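Local coordinates for protein transcriptional regulator, LacI family (Burkholderia phymatum, PDB 2RGY) that probably regulates transcription as a LacI-family repressor or activator, its sugar-binding-protein-like region sensing a small effector, perhaps a sugar, and pairing as a dimer, at residues G9-F18 with R39-C47; L103-D111 with L247-L255. One frame throughout, in Å; residues are numbered along the deposited sequence.

Overall arrangement
Both contacts belong to the half of the chain built on the parallel sheet ordered 40-44, 10-14, 70-73, 93-96, 107-108, and each takes in one of its outermost strands. Contact 1 (9-18 with 39-47) pairs the first two strands of the chain; contact 2 (103-111 with 247-255) sets the far strand against helix 244-260, which returns after the chain has laid down five of the six strands of the other sheet. Along the sequence contact 1 closes before contact 2 opens. Their centres lie about 16 Å apart, and they meet where Ile-11 packs on Leu-255. Contact 1 also reaches the second subunit, so one border of the sheet faces the dimer partner while contact 2 involves this chain alone.

Contact 1: residues G9-F18 with R39-C47; sequences GIIGLFVPTF and RHVVVATGC
With OG1 of Thr-45 anti to the backbone N (chi1 -174°), the hydroxyl turns to Val-15 and donates a 2.8 Å hydrogen bond from OG1 to Val-15 O, tilted out of the carbonyl plane. The same rotation directs CG2 at the Phe-18 ring, 3.5 Å from its CE2. Val-43, whose CG1 is likewise anti to the backbone N (chi1 -176°), brings that methyl to within 3.3 Å of Phe-18 CE1, so the ring bridges both residues. On the sheet face that carries Ile-10, Phe-14, Val-42 and Ala-44, the methyls Ile-10 CG2 and Val-42 CG2 press tightly together at 3.4 Å. Nearby, Ile-10 CD1 lies against His-40 CB. Between the backbones six hydrogen bonds run from His-40 N to Gly-9 O at one end to Val-15 N and Ala-44 O at the other; Leu-13 N to Val-42 O is 2.9 Å. A water donates to Gly-9 O and also binds His-40 ND1, while His-40 NE2 bonds to Phe-62 O of the second subunit. Val-41, Val-42 and Val-43 pair antiparallel with a strand of that subunit, carrying the sheet across the interface. Helix 52-65 covers Phe-14 and Val-42; helix 21-36 packs on Ile-11 and Val-41 and links the two parallel strands, completing the beta-alpha-beta unit that opens this periplasmic-binding-protein-like fold.

Contact 2: residues L103-D111 with L247-L255; sequences LPDASFCPD and LTQNAVRWL
Phe-108 lays its ring flat on the helix at Ala-251, whose CA stands over the ring centre in a CH-pi contact, 3.6 Å from the centroid and 8° off the normal. Ala-251 CB touches the same face nearer its root, 3.6 Å from Phe-108 CG. The far end of the ring reaches Trp-254, with Phe-108 CZ 3.7 Å from Trp-254 CB, and the two aromatic planes lean at 54°. Trp-254 has CG anti to its backbone N (chi1 -180°), which swings the indole out to the turn at 104-106. There Asp-105 O sits above the centre of one indole face, 3.5 Å from the plane, while Asp-105 OD1 comes within 3.3 Å of Trp-254 CZ2. Ala-106 CA makes an off-centre CH-pi contact with the six-membered ring. Toward the other end, Leu-247 sends CD1 against the Pro-110 ring, tightly, at 3.4 Å from Pro-110 CD. Arg-268 binds Asp-105 O and makes a cation-pi contact with Trp-254. Strand 107-108 is hydrogen-bonded through its backbone to the chain around strand 93-96, whose Val-94 touches Phe-108, Ala-251 and Leu-255; another side of helix 244-260, through Thr-248 and Val-252, packs on helix 21-36.

Contact 1: residues G9-F18 with R39-C47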
loop_
_atom_site.group_PDB
_atom_site.type_symbol
_atom_site.label_atom_id
_atom_site.label_comp_id
_atom_site.label_asym_id
_atom_site.label_seq_id
_atom_site.Cartn_x
_atom_site.Cartn_y
_atom_site.Cartn_z
ATOM N N GLY A 9 -8.915 -2.322 -26.643
ATOM C CA GLY A 9 -9.584 -1.568 -25.597
ATOM C C GLY A 9 -8.917 -1.706 -24.236
ATOM O O GLY A 9 -9.549 -1.472 -23.203
ATOM N N ILE A 10 -7.644 -2.095 -24.238
ATOM C CA ILE A 10 -6.884 -2.267 -23.000
ATOM C C ILE A 10 -5.517 -1.605 -23.087
ATOM O O ILE A 10 -4.830 -1.691 -24.107
ATOM C CB ILE A 10 -6.598 -3.758 -22.674
ATOM C CG1 ILE A 10 -7.828 -4.623 -22.931
ATOM C CG2 ILE A 10 -6.167 -3.893 -21.230
ATOM C CD1 ILE A 10 -9.064 -4.163 -22.235
ATOM N N ILE A 11 -5.126 -0.945 -22.008
ATOM C CA ILE A 11 -3.819 -0.329 -21.941
ATOM C C ILE A 11 -3.072 -1.128 -20.887
ATOM O O ILE A 11 -3.646 -1.504 -19.870
ATOM C CB ILE A 11 -3.917 1.167 -21.553
ATOM C CG1 ILE A 11 -4.302 1.981 -22.793
ATOM C CG2 ILE A 11 -2.592 1.662 -20.979
ATOM C CD1 ILE A 11 -4.324 3.485 -22.577
ATOM N N GLY A 12 -1.810 -1.437 -21.145
ATOM C CA GLY A 12 -1.046 -2.202 -20.177
ATOM C C GLY A 12 -0.310 -1.290 -19.219
ATOM O O GLY A 12 0.044 -0.177 -19.590
ATOM N N LEU A 13 -0.085 -1.751 -17.993
ATOM C CA LEU A 13 0.613 -0.955 -16.991
ATOM C C LEU A 13 1.619 -1.772 -16.189
ATOM O O LEU A 13 1.262 -2.779 -15.581
ATOM C CB LEU A 13 -0.388 -0.328 -16.015
ATOM C CG LEU A 13 0.209 0.261 -14.729
ATOM C CD1 LEU A 13 1.166 1.398 -15.055
ATOM C CD2 LEU A 13 -0.919 0.761 -13.835
ATOM N N PHE A 14 2.873 -1.344 -16.190
ATOM C CA PHE A 14 3.877 -2.042 -15.406
ATOM C C PHE A 14 4.310 -1.197 -14.212
ATOM O O PHE A 14 4.619 -0.014 -14.354
ATOM C CB PHE A 14 5.127 -2.362 -16.216
ATOM C CG PHE A 14 6.240 -2.929 -15.378
ATOM C CD1 PHE A 14 6.257 -4.283 -15.052
ATOM C CD2 PHE A 14 7.240 -2.096 -14.861
ATOM C CE1 PHE A 14 7.257 -4.812 -14.218
ATOM C CE2 PHE A 14 8.245 -2.608 -14.025
ATOM C CZ PHE A 14 8.252 -3.973 -13.703
ATOM N N VAL A 15 4.319 -1.817 -13.041
ATOM C CA VAL A 15 4.766 -1.172 -11.818
ATOM C C VAL A 15 5.677 -2.215 -11.172
ATOM O O VAL A 15 5.390 -3.418 -11.213
ATOM C CB VAL A 15 3.597 -0.832 -10.868
ATOM C CG1 VAL A 15 2.724 0.244 -11.483
ATOM C CG2 VAL A 15 2.781 -2.080 -10.577
ATOM N N PRO A 16 6.796 -1.777 -10.589
ATOM C CA PRO A 16 7.725 -2.718 -9.956
ATOM C C PRO A 16 7.169 -3.471 -8.751
ATOM O O PRO A 16 7.767 -4.456 -8.313
ATOM C CB PRO A 16 8.915 -1.837 -9.600
ATOM C CG PRO A 16 8.285 -0.493 -9.373
ATOM C CD PRO A 16 7.292 -0.393 -10.493
ATOM N N THR A 17 6.030 -3.021 -8.227
ATOM C CA THR A 17 5.404 -3.663 -7.066
ATOM C C THR A 17 4.041 -3.027 -6.783
ATOM O O THR A 17 3.813 -1.874 -7.139
ATOM C CB THR A 17 6.307 -3.525 -5.810
ATOM O OG1 THR A 17 5.752 -4.269 -4.717
ATOM C CG2 THR A 17 6.442 -2.061 -5.408
ATOM N N PHE A 18 3.133 -3.784 -6.173
ATOM C CA PHE A 18 1.801 -3.276 -5.844
ATOM C C PHE A 18 1.786 -2.587 -4.488
ATOM O O PHE A 18 0.779 -1.996 -4.104
ATOM C CB PHE A 18 0.780 -4.416 -5.804
ATOM C CG PHE A 18 0.486 -5.021 -7.141
ATOM C CD1 PHE A 18 -0.292 -4.334 -8.073
ATOM C CD2 PHE A 18 0.963 -6.294 -7.461
ATOM C CE1 PHE A 18 -0.597 -4.905 -9.320
ATOM C CE2 PHE A 18 0.672 -6.887 -8.701
ATOM C CZ PHE A 18 -0.115 -6.190 -9.638
ATOM N N ARG A 39 -12.723 1.915 -20.830
ATOM C CA ARG A 39 -11.741 0.909 -21.200
ATOM C C ARG A 39 -11.038 0.345 -19.966
ATOM O O ARG A 39 -11.174 0.887 -18.872
ATOM C CB ARG A 39 -10.752 1.494 -22.209
ATOM C CG ARG A 39 -11.422 1.766 -23.563
ATOM C CD ARG A 39 -10.483 2.414 -24.562
ATOM N NE ARG A 39 -11.066 2.536 -25.902
ATOM C CZ ARG A 39 -11.841 3.540 -26.311
ATOM N NH1 ARG A 39 -12.158 4.534 -25.490
ATOM N NH2 ARG A 39 -12.270 3.570 -27.564
ATOM N N HIS A 40 -10.282 -0.731 -20.150
ATOM C CA HIS A 40 -9.626 -1.406 -19.037
ATOM C C HIS A 40 -8.101 -1.343 -18.952
ATOM O O HIS A 40 -7.411 -0.955 -19.893
ATOM C CB HIS A 40 -10.040 -2.874 -19.028
ATOM C CG HIS A 40 -11.521 -3.095 -19.061
ATOM N ND1 HIS A 40 -12.287 -2.861 -20.184
ATOM C CD2 HIS A 40 -12.367 -3.572 -18.121
ATOM C CE1 HIS A 40 -13.541 -3.193 -19.935
ATOM N NE2 HIS A 40 -13.617 -3.627 -18.691
ATOM N N VAL A 41 -7.586 -1.756 -17.805
ATOM C CA VAL A 41 -6.156 -1.766 -17.581
ATOM C C VAL A 41 -5.703 -3.152 -17.135
ATOM O O VAL A 41 -6.317 -3.780 -16.271
ATOM C CB VAL A 41 -5.763 -0.752 -16.499
ATOM C CG1 VAL A 41 -6.479 -1.086 -15.209
ATOM C CG2 VAL A 41 -4.259 -0.755 -16.288
ATOM N N VAL A 42 -4.641 -3.633 -17.760
ATOM C CA VAL A 42 -4.054 -4.906 -17.404
ATOM C C VAL A 42 -2.784 -4.509 -16.671
ATOM O O VAL A 42 -1.989 -3.724 -17.189
ATOM C CB VAL A 42 -3.682 -5.734 -18.644
ATOM C CG1 VAL A 42 -2.687 -6.826 -18.258
ATOM C CG2 VAL A 42 -4.935 -6.360 -19.233
ATOM N N VAL A 43 -2.603 -5.023 -15.461
ATOM C CA VAL A 43 -1.417 -4.689 -14.689
ATOM C C VAL A 43 -0.439 -5.847 -14.646
ATOM O O VAL A 43 -0.831 -7.020 -14.667
ATOM C CB VAL A 43 -1.767 -4.299 -13.233
ATOM C CG1 VAL A 43 -0.501 -3.855 -12.490
ATOM C CG2 VAL A 43 -2.792 -3.182 -13.228
ATOM N N ALA A 44 0.840 -5.502 -14.589
ATOM C CA ALA A 44 1.893 -6.493 -14.523
ATOM C C ALA A 44 3.004 -5.950 -13.627
ATOM O O ALA A 44 3.291 -4.754 -13.644
ATOM C CB ALA A 44 2.425 -6.772 -15.910
ATOM N N THR A 45 3.601 -6.824 -12.828
ATOM C CA THR A 45 4.694 -6.433 -11.953
ATOM C C THR A 45 5.806 -7.463 -12.096
ATOM O O THR A 45 5.636 -8.471 -12.783
ATOM C CB THR A 45 4.251 -6.357 -10.483
ATOM O OG1 THR A 45 5.329 -5.823 -9.702
ATOM C CG2 THR A 45 3.874 -7.743 -9.950
ATOM N N GLY A 46 6.946 -7.209 -11.464
ATOM C CA GLY A 46 8.054 -8.144 -11.570
ATOM C C GLY A 46 7.820 -9.482 -10.890
ATOM O O GLY A 46 7.506 -9.524 -9.698
ATOM N N CYS A 47 7.996 -10.568 -11.650
ATOM C CA CYS A 47 7.821 -11.946 -11.171
ATOM C C CYS A 47 9.018 -12.839 -11.535
ATOM O O CYS A 47 9.751 -12.562 -12.491
ATOM C CB CYS A 47 6.574 -12.595 -11.803
ATOM S SG CYS A 47 4.991 -11.802 -11.476
HETATM O O HOH W 1 -11.872 -2.640 -22.966
HETATM O O HOH W 2 7.494 -7.194 -7.653
#

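Contact 2: residues L103-D111 with L247-L255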
loop_
_atom_site.group_PDB
_atom_site.type_symbol
_atom_site.label_atom_id
_atom_site.label_comp_id
_atom_site.label_asym_id
_atom_site.label_seq_id
_atom_site.Cartn_x
_atom_site.Cartn_y
_atom_site.Cartn_z
ATOM N N LEU A 103 12.353 10.539 -27.362
ATOM C CA LEU A 103 11.003 11.073 -27.560
ATOM C C LEU A 103 10.522 11.683 -26.250
ATOM O O LEU A 103 9.704 11.097 -25.545
ATOM C CB LEU A 103 10.049 9.954 -27.977
ATOM C CG LEU A 103 8.814 10.428 -28.736
ATOM C CD1 LEU A 103 9.244 10.776 -30.158
ATOM C CD2 LEU A 103 7.751 9.352 -28.766
ATOM N N PRO A 104 11.028 12.874 -25.912
ATOM C CA PRO A 104 10.704 13.622 -24.693
ATOM C C PRO A 104 9.263 13.659 -24.195
ATOM O O PRO A 104 9.020 13.404 -23.015
ATOM C CB PRO A 104 11.251 15.011 -24.991
ATOM C CG PRO A 104 12.483 14.683 -25.807
ATOM C CD PRO A 104 11.978 13.627 -26.752
ATOM N N ASP A 105 8.285 13.970 -25.037
ATOM C CA ASP A 105 6.954 14.022 -24.457
ATOM C C ASP A 105 6.346 12.674 -24.087
ATOM O O ASP A 105 5.206 12.615 -23.652
ATOM C CB ASP A 105 5.982 14.851 -25.304
ATOM C CG ASP A 105 6.004 14.484 -26.738
ATOM O OD1 ASP A 105 6.005 13.266 -27.016
ATOM O OD2 ASP A 105 6.002 15.409 -27.588
ATOM N N ALA A 106 7.120 11.602 -24.233
ATOM C CA ALA A 106 6.660 10.270 -23.841
ATOM C C ALA A 106 7.117 10.081 -22.390
ATOM O O ALA A 106 6.902 9.032 -21.779
ATOM C CB ALA A 106 7.290 9.205 -24.729
ATOM N N SER A 107 7.755 11.120 -21.856
ATOM C CA SER A 107 8.270 11.119 -20.492
ATOM C C SER A 107 7.577 12.161 -19.610
ATOM O O SER A 107 7.488 13.340 -19.965
ATOM C CB SER A 107 9.778 11.392 -20.498
ATOM O OG SER A 107 10.251 11.613 -19.179
ATOM N N PHE A 108 7.080 11.700 -18.466
ATOM C CA PHE A 108 6.408 12.559 -17.499
ATOM C C PHE A 108 7.152 12.386 -16.186
ATOM O O PHE A 108 7.059 11.347 -15.532
ATOM C CB PHE A 108 4.945 12.156 -17.385
ATOM C CG PHE A 108 4.119 12.615 -18.551
ATOM C CD1 PHE A 108 3.355 13.786 -18.462
ATOM C CD2 PHE A 108 4.151 11.916 -19.768
ATOM C CE1 PHE A 108 2.639 14.263 -19.568
ATOM C CE2 PHE A 108 3.443 12.380 -20.884
ATOM C CZ PHE A 108 2.681 13.556 -20.786
ATOM N N CYS A 109 7.902 13.414 -15.810
ATOM C CA CYS A 109 8.725 13.345 -14.611
ATOM C C CYS A 109 8.706 14.634 -13.806
ATOM O O CYS A 109 8.807 15.718 -14.362
ATOM C CB CYS A 109 10.168 13.024 -15.035
ATOM S SG CYS A 109 11.267 12.369 -13.748
ATOM N N PRO A 110 8.581 14.532 -12.478
ATOM C CA PRO A 110 8.573 15.760 -11.684
ATOM C C PRO A 110 10.006 16.296 -11.566
ATOM O O PRO A 110 10.951 15.691 -12.077
ATOM C CB PRO A 110 8.016 15.292 -10.346
ATOM C CG PRO A 110 8.605 13.924 -10.218
ATOM C CD PRO A 110 8.419 13.346 -11.617
ATOM N N ASP A 111 10.162 17.428 -10.893
ATOM C CA ASP A 111 11.476 18.029 -10.719
ATOM C C ASP A 111 12.136 17.492 -9.443
ATOM O O ASP A 111 12.044 18.111 -8.390
ATOM C CB ASP A 111 11.332 19.552 -10.641
ATOM C CG ASP A 111 12.669 20.263 -10.619
ATOM O OD1 ASP A 111 12.684 21.508 -10.742
ATOM O OD2 ASP A 111 13.704 19.583 -10.476
ATOM N N LEU A 247 0.890 13.964 -12.487
ATOM C CA LEU A 247 1.741 13.531 -13.589
ATOM C C LEU A 247 1.208 12.241 -14.201
ATOM O O LEU A 247 1.234 12.071 -15.422
ATOM C CB LEU A 247 3.188 13.354 -13.113
ATOM C CG LEU A 247 3.951 14.675 -12.902
ATOM C CD1 LEU A 247 5.299 14.414 -12.243
ATOM C CD2 LEU A 247 4.141 15.382 -14.246
ATOM N N THR A 248 0.701 11.345 -13.363
ATOM C CA THR A 248 0.157 10.086 -13.854
ATOM C C THR A 248 -1.097 10.374 -14.685
ATOM O O THR A 248 -1.267 9.852 -15.782
ATOM C CB THR A 248 -0.224 9.128 -12.698
ATOM O OG1 THR A 248 0.935 8.818 -11.916
ATOM C CG2 THR A 248 -0.797 7.843 -13.254
ATOM N N GLN A 249 -1.979 11.205 -14.153
ATOM C CA GLN A 249 -3.198 11.549 -14.855
ATOM C C GLN A 249 -2.864 12.086 -16.248
ATOM O O GLN A 249 -3.461 11.678 -17.244
ATOM C CB GLN A 249 -3.977 12.590 -14.045
ATOM C CG GLN A 249 -5.197 13.136 -14.744
ATOM C CD GLN A 249 -5.952 14.116 -13.879
ATOM O OE1 GLN A 249 -5.405 15.134 -13.441
ATOM N NE2 GLN A 249 -7.212 13.816 -13.623
ATOM N N ASN A 250 -1.894 12.988 -16.315
ATOM C CA ASN A 250 -1.494 13.570 -17.584
ATOM C C ASN A 250 -0.718 12.600 -18.484
ATOM O O ASN A 250 -0.867 12.626 -19.711
ATOM C CB ASN A 250 -0.697 14.853 -17.322
ATOM C CG ASN A 250 -1.598 16.025 -16.958
ATOM O OD1 ASN A 250 -2.168 16.675 -17.839
ATOM N ND2 ASN A 250 -1.754 16.284 -15.661
ATOM N N ALA A 251 0.095 11.738 -17.887
ATOM C CA ALA A 251 0.848 10.764 -18.662
ATOM C C ALA A 251 -0.139 9.801 -19.319
ATOM O O ALA A 251 -0.014 9.475 -20.493
ATOM C CB ALA A 251 1.806 9.989 -17.752
ATOM N N VAL A 252 -1.137 9.364 -18.559
ATOM C CA VAL A 252 -2.131 8.439 -19.082
ATOM C C VAL A 252 -3.061 9.111 -20.094
ATOM O O VAL A 252 -3.465 8.487 -21.067
ATOM C CB VAL A 252 -2.945 7.801 -17.942
ATOM C CG1 VAL A 252 -4.024 6.903 -18.510
ATOM C CG2 VAL A 252 -2.016 6.982 -17.048
ATOM N N ARG A 253 -3.401 10.379 -19.871
ATOM C CA ARG A 253 -4.257 11.099 -20.813
ATOM C C ARG A 253 -3.534 11.271 -22.149
ATOM O O ARG A 253 -4.132 11.106 -23.213
ATOM C CB ARG A 253 -4.650 12.462 -20.247
ATOM C CG ARG A 253 -5.722 12.362 -19.177
ATOM C CD ARG A 253 -6.096 13.721 -18.616
ATOM N NE ARG A 253 -7.237 13.615 -17.712
ATOM C CZ ARG A 253 -7.738 14.625 -17.012
ATOM N NH1 ARG A 253 -7.195 15.831 -17.102
ATOM N NH2 ARG A 253 -8.788 14.429 -16.232
ATOM N N TRP A 254 -2.245 11.592 -22.085
ATOM C CA TRP A 254 -1.433 11.765 -23.282
ATOM C C TRP A 254 -1.477 10.474 -24.093
ATOM O O TRP A 254 -1.666 10.499 -25.308
ATOM C CB TRP A 254 0.015 12.073 -22.905
ATOM C CG TRP A 254 0.914 12.275 -24.087
ATOM C CD1 TRP A 254 1.019 13.404 -24.849
ATOM C CD2 TRP A 254 1.820 11.318 -24.656
ATOM N NE1 TRP A 254 1.939 13.209 -25.858
ATOM C CE2 TRP A 254 2.443 11.934 -25.762
ATOM C CE3 TRP A 254 2.168 9.994 -24.340
ATOM C CZ2 TRP A 254 3.397 11.273 -26.560
ATOM C CZ3 TRP A 254 3.119 9.334 -25.133
ATOM C CH2 TRP A 254 3.719 9.978 -26.227
ATOM N N LEU A 255 -1.319 9.348 -23.400
ATOM C CA LEU A 255 -1.335 8.039 -24.043
ATOM C C LEU A 255 -2.710 7.736 -24.635
ATOM O O LEU A 255 -2.821 7.220 -25.744
ATOM C CB LEU A 255 -0.944 6.963 -23.024
ATOM C CG LEU A 255 -0.796 5.531 -23.536
ATOM C CD1 LEU A 255 0.285 5.493 -24.610
ATOM C CD2 LEU A 255 -0.452 4.597 -22.379
#